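Methylxanthine N1-demethylase NdmA (Pseudomonas putida, PDB 6ICN) catalyses the NADH-dependent N1-demethylation of caffeine to theobromine and formaldehyde, the first step of caffeine degradation, as a Rieske non-heme iron oxygenase. Local coordinates at residues 179-184 / 321-326; 187-192 / 241-246; 220-225 / 329-334. All blocks are in the same frame, centred on the assembly; numbering follows the deposited sequence.

Interaction 1: residues 179-184 / 321-326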
loop_
_atom_site.group_PDB
_atom_site.type_symbol
_atom_site.label_atom_id
_atom_site.label_comp_id
_atom_site.label_asym_id
_atom_site.label_seq_id
_atom_site.Cartn_x
_atom_site.Cartn_y
_atom_site.Cartn_z
ATOM N N ALA A 179 -7.547 -0.852 30.645
ATOM C CA ALA A 179 -8.548 -1.796 31.127
ATOM C C ALA A 179 -9.552 -1.120 32.055
ATOM O O ALA A 179 -10.736 -1.447 32.024
ATOM C CB ALA A 179 -7.866 -2.971 31.825
ATOM N N GLU A 180 -9.100 -0.160 32.866
ATOM C CA GLU A 180 -10.025 0.603 33.705
ATOM C C GLU A 180 -11.041 1.383 32.865
ATOM O O GLU A 180 -12.244 1.365 33.155
ATOM C CB GLU A 180 -9.234 1.550 34.620
ATOM C CG GLU A 180 -8.329 0.846 35.644
ATOM C CD GLU A 180 -6.918 0.486 35.113
ATOM O OE1 GLU A 180 -6.607 0.685 33.899
ATOM O OE2 GLU A 180 -6.090 0.000 35.928
ATOM N N ARG A 181 -10.581 2.079 31.812
ATOM C CA ARG A 181 -11.535 2.824 30.996
ATOM C C ARG A 181 -12.470 1.883 30.244
ATOM O O ARG A 181 -13.647 2.202 30.040
ATOM C CB ARG A 181 -10.783 3.760 30.035
ATOM C CG ARG A 181 -10.012 4.863 30.780
ATOM C CD ARG A 181 -10.392 6.175 30.210
ATOM N NE ARG A 181 -9.542 7.308 30.563
ATOM C CZ ARG A 181 -9.993 8.385 31.210
ATOM N NH1 ARG A 181 -11.252 8.423 31.628
ATOM N NH2 ARG A 181 -9.187 9.413 31.431
ATOM N N ARG A 182 -11.971 0.702 29.847
ATOM C CA ARG A 182 -12.828 -0.263 29.171
ATOM C C ARG A 182 -13.905 -0.788 30.111
ATOM O O ARG A 182 -15.076 -0.894 29.725
ATOM C CB ARG A 182 -11.974 -1.410 28.610
ATOM C CG ARG A 182 -12.613 -2.105 27.409
ATOM C CD ARG A 182 -13.594 -3.193 27.832
ATOM N NE ARG A 182 -14.478 -3.530 26.712
ATOM C CZ ARG A 182 -15.560 -2.837 26.366
ATOM N NH1 ARG A 182 -15.917 -1.756 27.078
ATOM N NH2 ARG A 182 -16.294 -3.213 25.314
ATOM N N TRP A 183 -13.525 -1.110 31.352
ATOM C CA TRP A 183 -14.493 -1.582 32.335
ATOM C C TRP A 183 -15.593 -0.544 32.544
ATOM O O TRP A 183 -16.790 -0.860 32.493
ATOM C CB TRP A 183 -13.777 -1.890 33.656
ATOM C CG TRP A 183 -14.628 -2.625 34.689
ATOM C CD1 TRP A 183 -14.591 -3.964 34.962
ATOM C CD2 TRP A 183 -15.611 -2.058 35.586
ATOM N NE1 TRP A 183 -15.496 -4.272 35.969
ATOM C CE2 TRP A 183 -16.123 -3.119 36.370
ATOM C CE3 TRP A 183 -16.084 -0.764 35.815
ATOM C CZ2 TRP A 183 -17.116 -2.930 37.341
ATOM C CZ3 TRP A 183 -17.074 -0.569 36.793
ATOM C CH2 TRP A 183 -17.573 -1.652 37.545
ATOM N N GLU A 184 -15.198 0.719 32.742
ATOM C CA GLU A 184 -16.194 1.760 32.969
ATOM C C GLU A 184 -17.090 1.947 31.751
ATOM O O GLU A 184 -18.298 2.173 31.891
ATOM C CB GLU A 184 -15.495 3.067 33.356
ATOM C CG GLU A 184 -14.716 2.927 34.646
ATOM C CD GLU A 184 -14.203 4.238 35.179
ATOM O OE1 GLU A 184 -14.740 5.289 34.767
ATOM O OE2 GLU A 184 -13.245 4.215 35.982
ATOM N N ALA A 321 -7.514 13.043 38.603
ATOM C CA ALA A 321 -8.373 13.532 39.674
ATOM C C ALA A 321 -9.292 14.663 39.232
ATOM O O ALA A 321 -10.270 14.959 39.932
ATOM C CB ALA A 321 -7.510 13.992 40.850
ATOM N N ASP A 322 -9.023 15.298 38.088
ATOM C CA ASP A 322 -9.839 16.441 37.710
ATOM C C ASP A 322 -11.128 16.064 36.990
ATOM O O ASP A 322 -11.919 16.966 36.686
ATOM C CB ASP A 322 -9.024 17.445 36.868
ATOM C CG ASP A 322 -8.508 16.860 35.549
ATOM O OD1 ASP A 322 -8.730 15.659 35.285
ATOM O OD2 ASP A 322 -7.848 17.613 34.790
ATOM N N GLU A 323 -11.395 14.781 36.735
ATOM C CA GLU A 323 -12.660 14.445 36.087
ATOM C C GLU A 323 -13.832 14.759 37.006
ATOM O O GLU A 323 -13.754 14.615 38.234
ATOM C CB GLU A 323 -12.677 12.980 35.652
ATOM C CG GLU A 323 -11.689 12.724 34.500
ATOM C CD GLU A 323 -11.783 11.333 33.872
ATOM O OE1 GLU A 323 -11.250 11.161 32.748
ATOM O OE2 GLU A 323 -12.373 10.420 34.492
ATOM N N VAL A 324 -14.928 15.177 36.394
ATOM C CA VAL A 324 -16.098 15.693 37.101
ATOM C C VAL A 324 -17.209 14.653 37.024
ATOM O O VAL A 324 -17.812 14.450 35.963
ATOM C CB VAL A 324 -16.550 17.036 36.512
ATOM C CG1 VAL A 324 -17.769 17.595 37.269
ATOM C CG2 VAL A 324 -15.386 18.013 36.506
ATOM N N SER A 325 -17.532 14.030 38.160
ATOM C CA SER A 325 -18.604 13.047 38.189
ATOM C C SER A 325 -19.953 13.688 38.518
ATOM O O SER A 325 -20.037 14.749 39.148
ATOM C CB SER A 325 -18.317 11.945 39.215
ATOM O OG SER A 325 -17.120 11.242 38.915
ATOM N N VAL A 326 -21.015 13.009 38.096
ATOM C CA VAL A 326 -22.382 13.340 38.479
ATOM C C VAL A 326 -23.007 12.113 39.144
ATOM O O VAL A 326 -22.416 11.041 39.182
ATOM C CB VAL A 326 -23.204 13.826 37.276
ATOM C CG1 VAL A 326 -22.622 15.151 36.816
ATOM C CG2 VAL A 326 -23.163 12.785 36.116
#

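Interaction 2: residues 187-192 / 241-246. With CO (cobalt (II) ion), chain E; CFF (caffeine), chain F.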
loop_
_atom_site.group_PDB
_atom_site.type_symbol
_atom_site.label_atom_id
_atom_site.label_comp_id
_atom_site.label_asym_id
_atom_site.label_seq_id
_atom_site.Cartn_x
_atom_site.Cartn_y
_atom_site.Cartn_z
ATOM N N THR A 187 -19.916 -0.837 31.777
ATOM C CA THR A 187 -20.928 -0.766 32.827
ATOM C C THR A 187 -21.601 0.594 32.905
ATOM O O THR A 187 -22.308 0.868 33.877
ATOM C CB THR A 187 -20.303 -1.088 34.190
ATOM O OG1 THR A 187 -19.262 -0.152 34.472
ATOM C CG2 THR A 187 -19.726 -2.522 34.237
ATOM N N ASP A 188 -21.371 1.462 31.927
ATOM C CA ASP A 188 -21.846 2.838 31.978
ATOM C C ASP A 188 -23.266 2.910 31.437
ATOM O O ASP A 188 -23.491 2.657 30.249
ATOM C CB ASP A 188 -20.904 3.718 31.168
ATOM C CG ASP A 188 -21.272 5.177 31.215
ATOM O OD1 ASP A 188 -22.357 5.528 30.721
ATOM O OD2 ASP A 188 -20.436 5.969 31.710
ATOM N N PHE A 189 -24.221 3.271 32.309
ATOM C CA PHE A 189 -25.627 3.356 31.934
ATOM C C PHE A 189 -25.953 4.607 31.110
ATOM O O PHE A 189 -26.931 4.601 30.360
ATOM C CB PHE A 189 -26.524 3.348 33.188
ATOM C CG PHE A 189 -26.307 2.171 34.132
ATOM C CD1 PHE A 189 -25.729 0.983 33.704
ATOM C CD2 PHE A 189 -26.715 2.263 35.468
ATOM C CE1 PHE A 189 -25.547 -0.088 34.601
ATOM C CE2 PHE A 189 -26.541 1.202 36.363
ATOM C CZ PHE A 189 -25.958 0.027 35.928
ATOM N N SER A 190 -25.141 5.658 31.213
ATOM C CA SER A 190 -25.458 6.961 30.631
ATOM C C SER A 190 -25.116 7.094 29.146
ATOM O O SER A 190 -25.694 7.953 28.468
ATOM C CB SER A 190 -24.704 8.049 31.405
ATOM O OG SER A 190 -25.221 8.189 32.719
ATOM N N HIS A 191 -24.172 6.302 28.620
ATOM C CA HIS A 191 -23.705 6.549 27.263
ATOM C C HIS A 191 -24.540 5.856 26.200
ATOM O O HIS A 191 -24.457 6.254 25.027
ATOM C CB HIS A 191 -22.234 6.122 27.115
ATOM C CG HIS A 191 -22.035 4.650 26.885
ATOM N ND1 HIS A 191 -22.190 3.706 27.877
ATOM C CD2 HIS A 191 -21.660 3.967 25.775
ATOM C CE1 HIS A 191 -21.945 2.504 27.385
ATOM N NE2 HIS A 191 -21.608 2.636 26.114
ATOM N N PHE A 192 -25.348 4.850 26.582
ATOM C CA PHE A 192 -26.081 4.070 25.586
ATOM C C PHE A 192 -26.856 4.976 24.644
ATOM O O PHE A 192 -26.847 4.784 23.423
ATOM C CB PHE A 192 -27.045 3.078 26.257
ATOM C CG PHE A 192 -26.370 1.977 27.047
ATOM C CD1 PHE A 192 -25.701 0.950 26.410
ATOM C CD2 PHE A 192 -26.445 1.947 28.430
ATOM C CE1 PHE A 192 -25.102 -0.073 27.130
ATOM C CE2 PHE A 192 -25.844 0.919 29.164
ATOM C CZ PHE A 192 -25.162 -0.089 28.510
ATOM N N PHE A 241 -30.925 -6.667 33.778
ATOM C CA PHE A 241 -29.473 -6.854 33.786
ATOM C C PHE A 241 -28.989 -7.229 35.185
ATOM O O PHE A 241 -29.169 -6.449 36.123
ATOM C CB PHE A 241 -28.752 -5.567 33.369
ATOM C CG PHE A 241 -28.776 -5.263 31.892
ATOM C CD1 PHE A 241 -29.531 -6.007 31.007
ATOM C CD2 PHE A 241 -28.008 -4.206 31.395
ATOM C CE1 PHE A 241 -29.532 -5.702 29.656
ATOM C CE2 PHE A 241 -28.004 -3.898 30.042
ATOM C CZ PHE A 241 -28.769 -4.650 29.173
ATOM N N SER A 242 -28.301 -8.364 35.315
ATOM C CA SER A 242 -27.664 -8.736 36.576
ATOM C C SER A 242 -26.157 -8.847 36.372
ATOM O O SER A 242 -25.700 -9.726 35.633
ATOM C CB SER A 242 -28.229 -10.053 37.113
ATOM O OG SER A 242 -27.513 -10.450 38.261
ATOM N N TYR A 243 -25.394 -7.971 37.033
ATOM C CA TYR A 243 -23.944 -7.898 36.876
ATOM C C TYR A 243 -23.234 -8.598 38.024
ATOM O O TYR A 243 -23.526 -8.334 39.197
ATOM C CB TYR A 243 -23.456 -6.448 36.838
ATOM C CG TYR A 243 -23.901 -5.603 35.669
ATOM C CD1 TYR A 243 -25.155 -5.006 35.658
ATOM C CD2 TYR A 243 -23.046 -5.366 34.587
ATOM C CE1 TYR A 243 -25.561 -4.199 34.606
ATOM C CE2 TYR A 243 -23.441 -4.553 33.528
ATOM C CZ TYR A 243 -24.704 -3.979 33.547
ATOM O OH TYR A 243 -25.121 -3.185 32.510
ATOM N N THR A 244 -22.251 -9.429 37.687
ATOM C CA THR A 244 -21.298 -9.969 38.651
ATOM C C THR A 244 -19.916 -9.643 38.115
ATOM O O THR A 244 -19.483 -10.235 37.118
ATOM C CB THR A 244 -21.460 -11.476 38.829
ATOM O OG1 THR A 244 -22.819 -11.775 39.154
ATOM C CG2 THR A 244 -20.538 -11.972 39.924
ATOM N N CYS A 245 -19.237 -8.694 38.742
ATOM C CA CYS A 245 -17.995 -8.146 38.197
ATOM C C CYS A 245 -16.836 -8.602 39.068
ATOM O O CYS A 245 -16.605 -8.040 40.142
ATOM C CB CYS A 245 -18.060 -6.625 38.123
ATOM S SG CYS A 245 -19.472 -5.982 37.179
ATOM N N SER A 246 -16.110 -9.620 38.606
ATOM C CA SER A 246 -14.916 -10.089 39.314
ATOM C C SER A 246 -13.814 -9.041 39.206
ATOM O O SER A 246 -13.308 -8.769 38.113
ATOM C CB SER A 246 -14.451 -11.426 38.743
ATOM O OG SER A 246 -15.430 -12.433 38.942
HETATM CO CO CO E . -20.860 1.210 24.765
HETATM N N1 CFF F . -22.661 -3.868 26.548
HETATM C C2 CFF F . -23.988 -4.081 26.818
HETATM C C10 CFF F . -21.881 -2.996 27.408
HETATM C C6 CFF F . -22.076 -4.452 25.498
HETATM N N3 CFF F . -24.724 -4.893 26.017
HETATM O O11 CFF F . -24.502 -3.553 27.757
HETATM C C12 CFF F . -26.138 -5.125 26.293
HETATM C C4 CFF F . -24.135 -5.485 24.951
HETATM C C5 CFF F . -22.829 -5.283 24.689
HETATM N N9 CFF F . -24.619 -6.319 24.014
HETATM O O13 CFF F . -20.913 -4.262 25.265
HETATM N N7 CFF F . -22.510 -6.000 23.596
HETATM C C8 CFF F . -23.613 -6.635 23.181
HETATM C C14 CFF F . -21.329 -6.245 22.786
HETATM O O HOH W 1 -20.313 -0.131 26.285
#

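Interaction 3: residues 220-225 / 329-334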
loop_
_atom_site.group_PDB
_atom_site.type_symbol
_atom_site.label_atom_id
_atom_site.label_comp_id
_atom_site.label_asym_id
_atom_site.label_seq_id
_atom_site.Cartn_x
_atom_site.Cartn_y
_atom_site.Cartn_z
ATOM N N PHE A 220 -18.127 -7.095 42.364
ATOM C CA PHE A 220 -19.204 -6.122 42.447
ATOM C C PHE A 220 -20.468 -6.755 41.882
ATOM O O PHE A 220 -20.451 -7.299 40.770
ATOM C CB PHE A 220 -18.852 -4.849 41.670
ATOM C CG PHE A 220 -18.603 -3.641 42.538
ATOM C CD1 PHE A 220 -19.316 -3.452 43.714
ATOM C CD2 PHE A 220 -17.677 -2.674 42.160
ATOM C CE1 PHE A 220 -19.097 -2.328 44.511
ATOM C CE2 PHE A 220 -17.449 -1.544 42.963
ATOM C CZ PHE A 220 -18.159 -1.381 44.134
ATOM N N ARG A 221 -21.566 -6.686 42.638
ATOM C CA ARG A 221 -22.849 -7.213 42.193
ATOM C C ARG A 221 -23.889 -6.104 42.202
ATOM O O ARG A 221 -24.015 -5.373 43.195
ATOM C CB ARG A 221 -23.309 -8.378 43.079
ATOM C CG ARG A 221 -22.322 -9.529 43.127
ATOM C CD ARG A 221 -22.947 -10.769 43.694
ATOM N NE ARG A 221 -21.966 -11.839 43.794
ATOM C CZ ARG A 221 -22.249 -13.065 44.218
ATOM N NH1 ARG A 221 -23.491 -13.366 44.574
ATOM N NH2 ARG A 221 -21.296 -13.986 44.276
ATOM N N PHE A 222 -24.623 -5.971 41.097
ATOM C CA PHE A 222 -25.691 -4.979 41.001
ATOM C C PHE A 222 -26.622 -5.346 39.848
ATOM O O PHE A 222 -26.237 -6.068 38.922
ATOM C CB PHE A 222 -25.140 -3.545 40.853
ATOM C CG PHE A 222 -24.080 -3.373 39.772
ATOM C CD1 PHE A 222 -22.733 -3.579 40.053
ATOM C CD2 PHE A 222 -24.439 -2.951 38.505
ATOM C CE1 PHE A 222 -21.758 -3.399 39.057
ATOM C CE2 PHE A 222 -23.480 -2.766 37.498
ATOM C CZ PHE A 222 -22.141 -2.997 37.775
ATOM N N VAL A 223 -27.864 -4.846 39.928
ATOM C CA VAL A 223 -28.940 -5.187 38.997
ATOM C C VAL A 223 -29.560 -3.914 38.422
ATOM O O VAL A 223 -29.742 -2.922 39.138
ATOM C CB VAL A 223 -30.012 -6.059 39.689
ATOM C CG1 VAL A 223 -31.151 -6.399 38.733
ATOM C CG2 VAL A 223 -29.385 -7.329 40.244
ATOM N N TYR A 224 -29.893 -3.944 37.128
ATOM C CA TYR A 224 -30.398 -2.777 36.401
ATOM C C TYR A 224 -31.491 -3.226 35.442
ATOM O O TYR A 224 -31.232 -4.011 34.526
ATOM C CB TYR A 224 -29.256 -2.079 35.647
ATOM C CG TYR A 224 -29.642 -0.953 34.690
ATOM C CD1 TYR A 224 -30.810 -0.212 34.869
ATOM C CD2 TYR A 224 -28.822 -0.625 33.607
ATOM C CE1 TYR A 224 -31.158 0.812 33.993
ATOM C CE2 TYR A 224 -29.160 0.407 32.727
ATOM C CZ TYR A 224 -30.328 1.122 32.928
ATOM O OH TYR A 224 -30.681 2.147 32.071
ATOM N N ASP A 225 -32.713 -2.726 35.641
ATOM C CA ASP A 225 -33.824 -3.006 34.727
ATOM C C ASP A 225 -33.872 -1.900 33.678
ATOM O O ASP A 225 -34.325 -0.786 33.958
ATOM C CB ASP A 225 -35.138 -3.114 35.492
ATOM C CG ASP A 225 -35.112 -4.219 36.525
ATOM O OD1 ASP A 225 -34.695 -5.347 36.173
ATOM O OD2 ASP A 225 -35.495 -3.963 37.688
ATOM N N ASP A 329 -23.095 8.610 37.739
ATOM C CA ASP A 329 -21.835 7.891 37.588
ATOM C C ASP A 329 -21.556 6.929 38.734
ATOM O O ASP A 329 -20.396 6.552 38.921
ATOM C CB ASP A 329 -20.672 8.877 37.492
ATOM C CG ASP A 329 -20.689 9.686 36.208
ATOM O OD1 ASP A 329 -21.046 9.105 35.162
ATOM O OD2 ASP A 329 -20.335 10.877 36.270
ATOM N N LYS A 330 -22.577 6.546 39.515
ATOM C CA LYS A 330 -22.345 5.758 40.731
ATOM C C LYS A 330 -21.440 4.550 40.492
ATOM O O LYS A 330 -20.492 4.322 41.249
ATOM C CB LYS A 330 -23.661 5.278 41.329
ATOM C CG LYS A 330 -23.389 4.491 42.632
ATOM C CD LYS A 330 -24.636 4.003 43.301
ATOM C CE LYS A 330 -24.271 3.223 44.562
ATOM N NZ LYS A 330 -25.505 2.755 45.231
ATOM N N VAL A 331 -21.720 3.765 39.447
ATOM C CA VAL A 331 -20.923 2.560 39.206
ATOM C C VAL A 331 -19.454 2.921 39.008
ATOM O O VAL A 331 -18.559 2.324 39.625
ATOM C CB VAL A 331 -21.494 1.767 38.019
ATOM C CG1 VAL A 331 -20.553 0.632 37.645
ATOM C CG2 VAL A 331 -22.899 1.211 38.342
ATOM N N SER A 332 -19.178 3.914 38.152
ATOM C CA SER A 332 -17.809 4.386 37.943
ATOM C C SER A 332 -17.155 4.868 39.240
ATOM O O SER A 332 -15.985 4.566 39.530
ATOM C CB SER A 332 -17.832 5.520 36.917
ATOM O OG SER A 332 -16.600 6.187 36.925
ATOM N N ILE A 333 -17.889 5.659 40.020
ATOM C CA ILE A 333 -17.337 6.210 41.252
ATOM C C ILE A 333 -16.965 5.091 42.213
ATOM O O ILE A 333 -15.869 5.085 42.784
ATOM C CB ILE A 333 -18.343 7.179 41.898
ATOM C CG1 ILE A 333 -18.574 8.395 40.999
ATOM C CG2 ILE A 333 -17.835 7.633 43.254
ATOM C CD1 ILE A 333 -19.839 9.181 41.375
ATOM N N GLN A 334 -17.865 4.122 42.377
ATOM C CA GLN A 334 -17.631 3.037 43.325
ATOM C C GLN A 334 -16.511 2.123 42.843
ATOM O O GLN A 334 -15.706 1.641 43.649
ATOM C CB GLN A 334 -18.926 2.263 43.548
ATOM C CG GLN A 334 -20.026 3.097 44.247
ATOM C CD GLN A 334 -19.542 3.734 45.550
ATOM O OE1 GLN A 334 -18.920 3.074 46.384
ATOM N NE2 GLN A 334 -19.811 5.031 45.715
#

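Interaction 1: residues 179-184 / 321-326
Arg181 and Glu323 form a salt bridge between the helix 179-186 and the loop that precedes helix 330-348. The guanidinium comes end-on: NH1 and NH2 of Arg181 both point at OE1 of Glu323, each at 3.0 Å, and the oxygen lies almost in the guanidinium plane. The bond from NH1 uses the syn lone pair of OE1, whereas NH2 reaches it 33° out of the carboxylate plane; the guanidinium and carboxylate planes are 43° apart. The bend of Arg181 at chi2 (-127°) turns its long chain out from the helix toward the loop. NE also bonds to the carbonyl of Lys317, and NH2 to that of Pro316. On the acceptor side, OE1 of Glu323 also bonds to Ser84 OG of the second subunit, and OE2 pairs with Arg336. An alanine here removes both donors to OE1 and those to the Pro316 and Lys317 carbonyls, and would probably leave the loop less firmly tied to helix 179-186. The bridge thus joins two parts of the oxygenase C-terminal domain at the subunit interface, with helix 330-348 alongside, where Arg336 pairs with both Glu323 and Glu184.

Interaction 2: residues 187-192 / 241-246
Tyr243 reaches from strand 239-246 toward the loop 187-192, where Phe189 and Thr187 receive it. Its CB points to the loop, and with CG beside the backbone N (chi1 -65°) the ring is carried out between the two residues. CE2 has the methyl CG2 of Thr187 at 4.3 Å, approached obliquely. CE1 lies 4.1 Å from CE1 of Phe189, also oblique to the tyrosine ring, and CZ is about as near to that same carbon. At the tip, OH of Tyr243 comes to 3.8 Å from CE1 of Phe189, near the plane of the phenylalanine ring and at its edge. The two side chains run by one another in opposite senses. Phe222 stacks on the tyrosine ring, and Tyr224 meets Phe189. The strand belongs to the antiparallel sheet of the catalytic domain of this Rieske oxygenase, and the loop opposite carries part of the mononuclear metal site, a histidine-histidine-carboxylate triad of His191, His196 and Asp307, here holding cobalt. NE2 of His191 binds the cobalt ion at 2.1 Å, and a water also binds the cobalt, at 2.1 Å. Behind it, an Asx motif shapes the loop: OD1 of Asp188 accepts from the backbone N of His191 at 2.9 Å, while ND1 of His191 makes weak bonds to Asp188 O and OD1. Through OD2 this aspartate bonds to His102 of the second subunit, a ligand of its Rieske cluster, a link consistent with electron transfer between subunits. Caffeine is touched from both segments: CE1 of Phe192 lies 3.6 Å from O11 of caffeine, which sits at the edge of the ring, and CZ of Phe241 lies 3.9 Å from the methyl C12.

Interaction 3: residues 220-225 / 329-334
Phe222 and Phe220, on the same side of strand 219-225, carry the contact with the first turns of helix 330-348. Val331 lays its CG2 methyl over one face of the Phe222 ring, 4.1 Å above the plane and displaced toward the rim, while its CG1 meets CZ of Phe222 at 4.0 Å. The two side chains cross at about a right angle. Phe222 has CG between its backbone N and carbonyl carbon (chi1 50°), a torsion that presents a ring face to CG2 of Val331.

About one helical turn beyond Val331, Gln334 meets the edge of Phe220. CE2 of Phe220 lies 3.7 Å from the backbone O of Gln334, in the plane of the ring, and CZ touches CB of Gln334 at 3.8 Å. The glutamine therefore serves here through its backbone and the root of its side chain, and its amide plane is turned 74° from the ring.

In the next shell, Trp338 meets Phe220 edge-to-face, Cys245 touches both Phe220 and Phe222, and Thr187 touches Val331. At the start of the helix, Asp329 accepts from the backbone N of Val326 and from His82 of the second subunit. Strand 219-225 runs antiparallel between strands 239-246 and 214-216 in the large sheet of the catalytic domain, with helix 330-348 packed across the side on which Phe220 and Phe222 project.

Interactions 2 and 3 lie closest, their centres about 6 Å apart, because strands 219-225 and 239-246 are neighbours in one antiparallel sheet: Cys245 N is 2.7 Å from Phe220 O, and Phe241 N is 2.8 Å from Tyr224 O. Interaction 1 joins them through helix 179-186, whose Trp183 CZ2 packs on Cys245 SG at 3.9 Å and CH2 on Val331 CG1 at 3.8 Å. Interaction 2 alone reaches the active site directly, holding a cobalt ligand and two walls of the caffeine pocket; the side chain of Phe222 in interaction 3 stays about 10 Å from caffeine, and that of Arg181 about 12 Å from cobalt. All three touch the second subunit.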